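Local coordinates for protein geranylgeranyl pyrophosphate synthase (Corynebacterium glutamicum, PDB 3LK5) that probably condenses allylic and homoallylic isoprenoid diphosphates into longer prenyl diphosphates with the help of magnesium, at residues A[21-33]-A[88-100]. Residues are numbered along the deposited sequence; the frame is centred on the assembly and turned at random.
Sequences FPEVVRDRLTQFL and ESVLDAAASLEFI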
ATOM      1  N   PHE A  21     -26.122   3.104   8.800  1.00 33.31           N
ATOM      2  CA  PHE A  21     -25.053   3.551   7.894  1.00 31.22           C
ATOM      3  C   PHE A  21     -24.145   2.410   7.383  1.00 28.87           C
ATOM      4  O   PHE A  21     -23.802   2.416   6.212  1.00 29.16           O
ATOM      5  CB  PHE A  21     -24.241   4.724   8.461  1.00 31.12           C
ATOM      6  CG  PHE A  21     -23.401   5.415   7.434  1.00 28.31           C
ATOM      7  CD1 PHE A  21     -23.996   6.194   6.471  1.00 30.28           C
ATOM      8  CD2 PHE A  21     -22.022   5.269   7.437  1.00 30.82           C
ATOM      9  CE1 PHE A  21     -23.258   6.827   5.507  1.00 29.64           C
ATOM     10  CE2 PHE A  21     -21.252   5.909   6.487  1.00 28.59           C
ATOM     11  CZ  PHE A  21     -21.872   6.689   5.507  1.00 30.66           C
ATOM     12  N   PRO A  22     -23.767   1.429   8.237  1.00 28.59           N
ATOM     13  CA  PRO A  22     -22.898   0.349   7.722  1.00 28.65           C
ATOM     14  C   PRO A  22     -23.495  -0.390   6.527  1.00 28.16           C
ATOM     15  O   PRO A  22     -22.735  -0.914   5.697  1.00 27.43           O
ATOM     16  CB  PRO A  22     -22.739  -0.600   8.915  1.00 29.53           C
ATOM     17  CG  PRO A  22     -22.937   0.279  10.104  1.00 34.23           C
ATOM     18  CD  PRO A  22     -23.917   1.347   9.706  1.00 29.97           C
ATOM     19  N   GLU A  23     -24.832  -0.444   6.434  1.00 26.87           N
ATOM     20  CA  GLU A  23     -25.496  -1.078   5.268  1.00 26.17           C
ATOM     21  C   GLU A  23     -25.189  -0.316   3.989  1.00 25.05           C
ATOM     22  O   GLU A  23     -24.916  -0.912   2.934  1.00 23.84           O
ATOM     23  CB  GLU A  23     -27.027  -1.144   5.480  1.00 27.41           C
ATOM     24  CG  GLU A  23     -27.414  -1.959   6.668  1.00 27.97           C
ATOM     25  CD  GLU A  23     -28.910  -1.892   6.938  1.00 28.57           C
ATOM     26  OE1 GLU A  23     -29.644  -1.109   6.279  1.00 28.60           O
ATOM     27  OE2 GLU A  23     -29.334  -2.646   7.797  1.00 29.03           O
ATOM     28  N   VAL A  24     -25.215   1.014   4.096  1.00 25.24           N
ATOM     29  CA  VAL A  24     -24.910   1.877   2.962  1.00 26.04           C
ATOM     30  C   VAL A  24     -23.432   1.679   2.559  1.00 24.54           C
ATOM     31  O   VAL A  24     -23.141   1.583   1.384  1.00 24.29           O
ATOM     32  CB  VAL A  24     -25.188   3.373   3.310  1.00 27.64           C
ATOM     33  CG1 VAL A  24     -24.737   4.273   2.197  1.00 32.49           C
ATOM     34  CG2 VAL A  24     -26.721   3.573   3.554  1.00 33.52           C
ATOM     35  N   VAL A  25     -22.541   1.593   3.544  1.00 23.81           N
ATOM     36  CA  VAL A  25     -21.105   1.401   3.264  1.00 23.40           C
ATOM     37  C   VAL A  25     -20.907   0.081   2.505  1.00 24.81           C
ATOM     38  O   VAL A  25     -20.222   0.053   1.486  1.00 23.65           O
ATOM     39  CB  VAL A  25     -20.276   1.427   4.553  1.00 22.93           C
ATOM     40  CG1 VAL A  25     -18.785   0.988   4.308  1.00 24.68           C
ATOM     41  CG2 VAL A  25     -20.356   2.839   5.203  1.00 25.43           C
ATOM     42  N   ARG A  26     -21.541  -1.000   2.982  1.00 25.74           N
ATOM     43  CA  ARG A  26     -21.451  -2.303   2.303  1.00 25.21           C
ATOM     44  C   ARG A  26     -21.941  -2.231   0.870  1.00 24.37           C
ATOM     45  O   ARG A  26     -21.285  -2.801  -0.014  1.00 25.09           O
ATOM     46  CB  ARG A  26     -22.208  -3.396   3.085  1.00 26.56           C
ATOM     47  CG  ARG A  26     -21.961  -4.823   2.564  1.00 33.21           C
ATOM     48  CD  ARG A  26     -22.789  -5.845   3.395  1.00 31.11           C
ATOM     49  NE  ARG A  26     -22.401  -7.245   3.109  1.00 37.05           N
ATOM     50  CZ  ARG A  26     -22.757  -7.954   2.034  1.00 32.77           C
ATOM     51  NH1 ARG A  26     -23.475  -7.408   1.060  1.00 37.52           N
ATOM     52  NH2 ARG A  26     -22.341  -9.222   1.910  1.00 36.97           N
ATOM     53  N   ASP A  27     -23.043  -1.518   0.604  1.00 24.59           N
ATOM     54  CA  ASP A  27     -23.476  -1.278  -0.782  1.00 26.05           C
ATOM     55  C   ASP A  27     -22.399  -0.597  -1.639  1.00 24.39           C
ATOM     56  O   ASP A  27     -22.201  -0.976  -2.797  1.00 23.91           O
ATOM     57  CB  ASP A  27     -24.726  -0.388  -0.867  1.00 28.74           C
ATOM     58  CG  ASP A  27     -26.009  -1.124  -0.495  1.00 39.46           C
ATOM     59  OD1 ASP A  27     -26.058  -2.353  -0.577  1.00 30.88           O
ATOM     60  OD2 ASP A  27     -26.974  -0.452  -0.100  1.00 31.60           O
ATOM     61  N   ARG A  28     -21.806   0.482  -1.131  1.00 23.20           N
ATOM     62  CA  ARG A  28     -20.785   1.187  -1.938  1.00 23.59           C
ATOM     63  C   ARG A  28     -19.584   0.272  -2.242  1.00 22.45           C
ATOM     64  O   ARG A  28     -19.054   0.282  -3.358  1.00 21.77           O
ATOM     65  CB  ARG A  28     -20.291   2.468  -1.212  1.00 24.93           C
ATOM     66  CG  ARG A  28     -21.416   3.464  -0.788  1.00 25.38           C
ATOM     67  CD  ARG A  28     -22.434   3.770  -1.915  1.00 28.45           C
ATOM     68  NE  ARG A  28     -21.839   4.273  -3.153  1.00 26.95           N
ATOM     69  CZ  ARG A  28     -22.532   4.490  -4.271  1.00 30.51           C
ATOM     70  NH1 ARG A  28     -23.852   4.241  -4.297  1.00 30.11           N
ATOM     71  NH2 ARG A  28     -21.928   4.947  -5.358  1.00 28.86           N
ATOM     72  N   LEU A  29     -19.144  -0.480  -1.235  1.00 22.01           N
ATOM     73  CA  LEU A  29     -18.011  -1.375  -1.390  1.00 22.35           C
ATOM     74  C   LEU A  29     -18.354  -2.477  -2.374  1.00 23.28           C
ATOM     75  O   LEU A  29     -17.494  -2.872  -3.179  1.00 22.49           O
ATOM     76  CB  LEU A  29     -17.575  -2.004  -0.053  1.00 21.58           C
ATOM     77  CG  LEU A  29     -17.010  -0.984   0.968  1.00 22.06           C
ATOM     78  CD1 LEU A  29     -16.941  -1.683   2.314  1.00 22.01           C
ATOM     79  CD2 LEU A  29     -15.593  -0.461   0.460  1.00 21.26           C
ATOM     80  N   THR A  30     -19.593  -2.988  -2.306  1.00 24.23           N
ATOM     81  CA  THR A  30     -20.049  -3.992  -3.287  1.00 23.35           C
ATOM     82  C   THR A  30     -19.954  -3.487  -4.702  1.00 23.44           C
ATOM     83  O   THR A  30     -19.433  -4.193  -5.596  1.00 23.74           O
ATOM     84  CB  THR A  30     -21.513  -4.485  -2.984  1.00 23.47           C
ATOM     85  OG1 THR A  30     -21.542  -5.025  -1.664  1.00 23.72           O
ATOM     86  CG2 THR A  30     -21.912  -5.570  -3.983  1.00 25.06           C
ATOM     87  N   GLN A  31     -20.452  -2.278  -4.937  1.00 23.35           N
ATOM     88  CA  GLN A  31     -20.408  -1.713  -6.271  1.00 23.79           C
ATOM     89  C   GLN A  31     -18.973  -1.570  -6.798  1.00 23.16           C
ATOM     90  O   GLN A  31     -18.683  -1.860  -7.977  1.00 21.55           O
ATOM     91  CB  GLN A  31     -21.125  -0.363  -6.311  1.00 26.34           C
ATOM     92  CG  GLN A  31     -22.572  -0.545  -5.895  1.00 52.65           C
ATOM     93  CD  GLN A  31     -23.501   0.509  -6.443  1.00 31.97           C
ATOM     94  OE1 GLN A  31     -24.671   0.565  -6.042  1.00 53.78           O
ATOM     95  NE2 GLN A  31     -23.006   1.363  -7.349  1.00 53.45           N
ATOM     96  N   PHE A  32     -18.084  -1.154  -5.905  1.00 23.06           N
ATOM     97  CA  PHE A  32     -16.690  -0.942  -6.317  1.00 23.11           C
ATOM     98  C   PHE A  32     -16.037  -2.281  -6.686  1.00 22.76           C
ATOM     99  O   PHE A  32     -15.362  -2.401  -7.728  1.00 22.76           O
ATOM    100  CB  PHE A  32     -15.916  -0.236  -5.178  1.00 22.80           C
ATOM    101  CG  PHE A  32     -14.448  -0.013  -5.513  1.00 22.64           C
ATOM    102  CD1 PHE A  32     -13.499  -0.992  -5.237  1.00 23.21           C
ATOM    103  CD2 PHE A  32     -14.047   1.171  -6.129  1.00 23.61           C
ATOM    104  CE1 PHE A  32     -12.123  -0.801  -5.587  1.00 23.05           C
ATOM    105  CE2 PHE A  32     -12.675   1.401  -6.478  1.00 23.97           C
ATOM    106  CZ  PHE A  32     -11.713   0.418  -6.197  1.00 23.97           C
ATOM    107  N   LEU A  33     -16.196  -3.273  -5.807  1.00 23.45           N
ATOM    108  CA  LEU A  33     -15.639  -4.607  -6.012  1.00 25.21           C
ATOM    109  C   LEU A  33     -16.174  -5.284  -7.271  1.00 25.59           C
ATOM    110  O   LEU A  33     -15.397  -5.880  -8.056  1.00 25.31           O
ATOM    111  CB  LEU A  33     -15.818  -5.485  -4.776  1.00 24.96           C
ATOM    112  CG  LEU A  33     -14.907  -5.002  -3.623  1.00 26.45           C
ATOM    113  CD1 LEU A  33     -15.400  -5.580  -2.253  1.00 24.85           C
ATOM    114  CD2 LEU A  33     -13.460  -5.424  -3.870  1.00 24.98           C
ATOM    115  N   GLU A  88     -23.546  10.168  -3.837  1.00 24.18           N
ATOM    116  CA  GLU A  88     -22.862   8.915  -4.094  1.00 24.77           C
ATOM    117  C   GLU A  88     -21.334   9.086  -3.966  1.00 23.93           C
ATOM    118  O   GLU A  88     -20.610   8.159  -3.522  1.00 24.32           O
ATOM    119  CB  GLU A  88     -23.187   8.479  -5.538  1.00 26.55           C
ATOM    120  CG  GLU A  88     -24.680   8.243  -5.802  1.00 53.39           C
ATOM    121  CD  GLU A  88     -25.572   9.534  -5.914  1.00 30.21           C
ATOM    122  OE1 GLU A  88     -25.110  10.696  -6.005  1.00 52.84           O
ATOM    123  OE2 GLU A  88     -26.813   9.329  -5.944  1.00 54.28           O
ATOM    124  N   SER A  89     -20.843  10.233  -4.417  1.00 24.15           N
ATOM    125  CA  SER A  89     -19.375  10.511  -4.364  1.00 24.29           C
ATOM    126  C   SER A  89     -18.906  10.694  -2.935  1.00 23.64           C
ATOM    127  O   SER A  89     -17.824  10.235  -2.561  1.00 21.94           O
ATOM    128  CB  SER A  89     -19.022  11.753  -5.189  1.00 24.31           C
ATOM    129  OG  SER A  89     -19.441  11.599  -6.550  1.00 25.79           O
ATOM    130  N   VAL A  90     -19.703  11.407  -2.147  1.00 23.02           N
ATOM    131  CA  VAL A  90     -19.372  11.545  -0.726  1.00 22.46           C
ATOM    132  C   VAL A  90     -19.359  10.210  -0.039  1.00 22.46           C
ATOM    133  O   VAL A  90     -18.432   9.904   0.763  1.00 21.62           O
ATOM    134  CB  VAL A  90     -20.361  12.524  -0.018  1.00 21.36           C
ATOM    135  CG1 VAL A  90     -20.044  12.623   1.474  1.00 21.90           C
ATOM    136  CG2 VAL A  90     -20.308  13.889  -0.705  1.00 23.95           C
ATOM    137  N   LEU A  91     -20.374   9.385  -0.333  1.00 22.24           N
ATOM    138  CA  LEU A  91     -20.465   8.077   0.315  1.00 22.67           C
ATOM    139  C   LEU A  91     -19.308   7.159  -0.115  1.00 23.09           C
ATOM    140  O   LEU A  91     -18.810   6.364   0.689  1.00 23.21           O
ATOM    141  CB  LEU A  91     -21.810   7.382  -0.040  1.00 23.68           C
ATOM    142  CG  LEU A  91     -23.037   8.118   0.547  1.00 28.78           C
ATOM    143  CD1 LEU A  91     -24.354   7.468   0.001  1.00 25.52           C
ATOM    144  CD2 LEU A  91     -23.018   8.067   2.056  1.00 25.18           C
ATOM    145  N   ASP A  92     -18.892   7.271  -1.367  1.00 22.86           N
ATOM    146  CA  ASP A  92     -17.745   6.467  -1.827  1.00 23.68           C
ATOM    147  C   ASP A  92     -16.455   6.909  -1.174  1.00 23.40           C
ATOM    148  O   ASP A  92     -15.617   6.052  -0.799  1.00 22.45           O
ATOM    149  CB  ASP A  92     -17.603   6.574  -3.338  1.00 24.83           C
ATOM    150  CG  ASP A  92     -18.570   5.645  -4.075  1.00 35.25           C
ATOM    151  OD1 ASP A  92     -19.148   4.712  -3.500  1.00 26.64           O
ATOM    152  OD2 ASP A  92     -18.779   5.871  -5.251  1.00 29.70           O
ATOM    153  N   ALA A  93     -16.296   8.239  -1.022  1.00 22.57           N
ATOM    154  CA  ALA A  93     -15.122   8.746  -0.259  1.00 22.63           C
ATOM    155  C   ALA A  93     -15.099   8.209   1.151  1.00 23.33           C
ATOM    156  O   ALA A  93     -14.051   7.745   1.622  1.00 22.57           O
ATOM    157  CB  ALA A  93     -15.069  10.302  -0.257  1.00 22.56           C
ATOM    158  N   ALA A  94     -16.253   8.275   1.851  1.00 21.87           N
ATOM    159  CA  ALA A  94     -16.328   7.689   3.174  1.00 22.06           C
ATOM    160  C   ALA A  94     -16.013   6.201   3.218  1.00 22.01           C
ATOM    161  O   ALA A  94     -15.249   5.734   4.081  1.00 22.00           O
ATOM    162  CB  ALA A  94     -17.757   7.994   3.824  1.00 21.80           C
ATOM    163  N   ALA A  95     -16.581   5.465   2.267  1.00 22.51           N
ATOM    164  CA  ALA A  95     -16.449   4.013   2.233  1.00 23.37           C
ATOM    165  C   ALA A  95     -15.035   3.562   1.898  1.00 22.72           C
ATOM    166  O   ALA A  95     -14.619   2.468   2.316  1.00 23.06           O
ATOM    167  CB  ALA A  95     -17.454   3.411   1.194  1.00 22.56           C
ATOM    168  N   SER A  96     -14.293   4.396   1.164  1.00 23.25           N
ATOM    169  CA  SER A  96     -12.915   4.026   0.749  1.00 23.36           C
ATOM    170  C   SER A  96     -12.039   3.726   1.986  1.00 23.32           C
ATOM    171  O   SER A  96     -11.071   2.963   1.911  1.00 22.95           O
ATOM    172  CB  SER A  96     -12.266   5.137  -0.096  1.00 23.61           C
ATOM    173  OG  SER A  96     -11.930   6.238   0.749  1.00 22.69           O
ATOM    174  N   LEU A  97     -12.362   4.351   3.121  1.00 19.95           N
ATOM    175  CA  LEU A  97     -11.655   4.063   4.369  1.00 21.79           C
ATOM    176  C   LEU A  97     -11.661   2.598   4.776  1.00 22.96           C
ATOM    177  O   LEU A  97     -10.723   2.139   5.430  1.00 22.17           O
ATOM    178  CB  LEU A  97     -12.236   4.891   5.530  1.00 22.15           C
ATOM    179  CG  LEU A  97     -12.119   6.401   5.302  1.00 22.61           C
ATOM    180  CD1 LEU A  97     -12.735   7.133   6.486  1.00 22.83           C
ATOM    181  CD2 LEU A  97     -10.645   6.835   5.164  1.00 23.78           C
ATOM    182  N   GLU A  98     -12.705   1.853   4.392  1.00 23.19           N
ATOM    183  CA  GLU A  98     -12.717   0.409   4.672  1.00 23.66           C
ATOM    184  C   GLU A  98     -11.587  -0.347   3.965  1.00 23.98           C
ATOM    185  O   GLU A  98     -11.119  -1.379   4.464  1.00 23.15           O
ATOM    186  CB  GLU A  98     -14.048  -0.212   4.249  1.00 24.25           C
ATOM    187  CG  GLU A  98     -15.184   0.250   5.153  1.00 25.09           C
ATOM    188  CD  GLU A  98     -14.878  -0.094   6.645  1.00 25.41           C
ATOM    189  OE1 GLU A  98     -14.667  -1.284   6.989  1.00 27.80           O
ATOM    190  OE2 GLU A  98     -14.767   0.822   7.454  1.00 26.88           O
ATOM    191  N   PHE A  99     -11.175   0.136   2.795  1.00 22.92           N
ATOM    192  CA  PHE A  99     -10.026  -0.524   2.139  1.00 23.22           C
ATOM    193  C   PHE A  99      -8.703  -0.260   2.852  1.00 23.01           C
ATOM    194  O   PHE A  99      -7.830  -1.134   2.899  1.00 24.08           O
ATOM    195  CB  PHE A  99      -9.954  -0.132   0.666  1.00 22.71           C
ATOM    196  CG  PHE A  99     -10.876  -0.902  -0.207  1.00 25.19           C
ATOM    197  CD1 PHE A  99     -10.742  -2.283  -0.339  1.00 24.03           C
ATOM    198  CD2 PHE A  99     -11.840  -0.244  -0.952  1.00 23.60           C
ATOM    199  CE1 PHE A  99     -11.568  -3.008  -1.197  1.00 26.17           C
ATOM    200  CE2 PHE A  99     -12.673  -0.956  -1.809  1.00 24.55           C
ATOM    201  CZ  PHE A  99     -12.529  -2.356  -1.917  1.00 24.43           C
ATOM    202  N   ILE A 100      -8.543   0.939   3.402  1.00 22.62           N
ATOM    203  CA  ILE A 100      -7.361   1.223   4.220  1.00 22.88           C
ATOM    204  C   ILE A 100      -7.390   0.270   5.393  1.00 23.62           C
ATOM    205  O   ILE A 100      -6.375  -0.362   5.713  1.00 23.80           O
ATOM    206  CB  ILE A 100      -7.328   2.666   4.728  1.00 24.35           C
ATOM    207  CG1 ILE A 100      -7.315   3.612   3.523  1.00 24.23           C
ATOM    208  CG2 ILE A 100      -6.034   2.900   5.596  1.00 24.38           C
ATOM    209  CD1 ILE A 100      -7.197   5.089   3.919  1.00 28.61           C
TER
HETATM  210  O   HOH W   1     -19.083   2.493  -5.007  1.00 28.60           O
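A near-perpendicular helix crossing joins residues 21-33 to residues 88-100; the axes of the two segments pass 9.2 Å apart at 83°. At its centre Arg28 fits as a knob among Glu88, Leu91, Asp92 and Ala95, and grips the carboxylate of Asp92 side-on. NE of Arg28 lies 2.7 Å from OD1 of Asp92 in a nearly straight bond, meeting that oxygen from above the carboxylate plane. NH2 of Arg28 reaches OD2 of Asp92 on its syn side at 3.3 Å. The arginine chain is bent at chi2 and chi3 (-48° and -56°), and CA of Glu88 sits over one face of the guanidinium, toward its rim. A water donates to both OD1 of Asp92 and the backbone O of Arg28, adding a second link.

The fold is the all-helical prenyl synthase bundle. Here the first modelled helix, 21-43, lies across helix 87-111, which carries the magnesium-binding Asp108 farther along, with Asp112 just past its end; both lie away from this contact. Small Ala95 lets the backbones come close, its CB 3.8 Å from CB of Arg28. Toward the start of helix 21-43, Leu91 meets Val24 through CD1 and puts CD2 against the edge of the Phe21 ring, which also stacks on Trp71. In the other direction, Leu29 CD2 lies 3.7 Å from CE2 of Phe99. Leu33 touches the edge of that ring. The rings of Phe32 and Phe99 meet obliquely, centroids 5.3 Å apart. On the flank facing Arg64, CG of Glu98 packs on CG1 of Val25, while its carboxylate forms a salt bridge with Arg64.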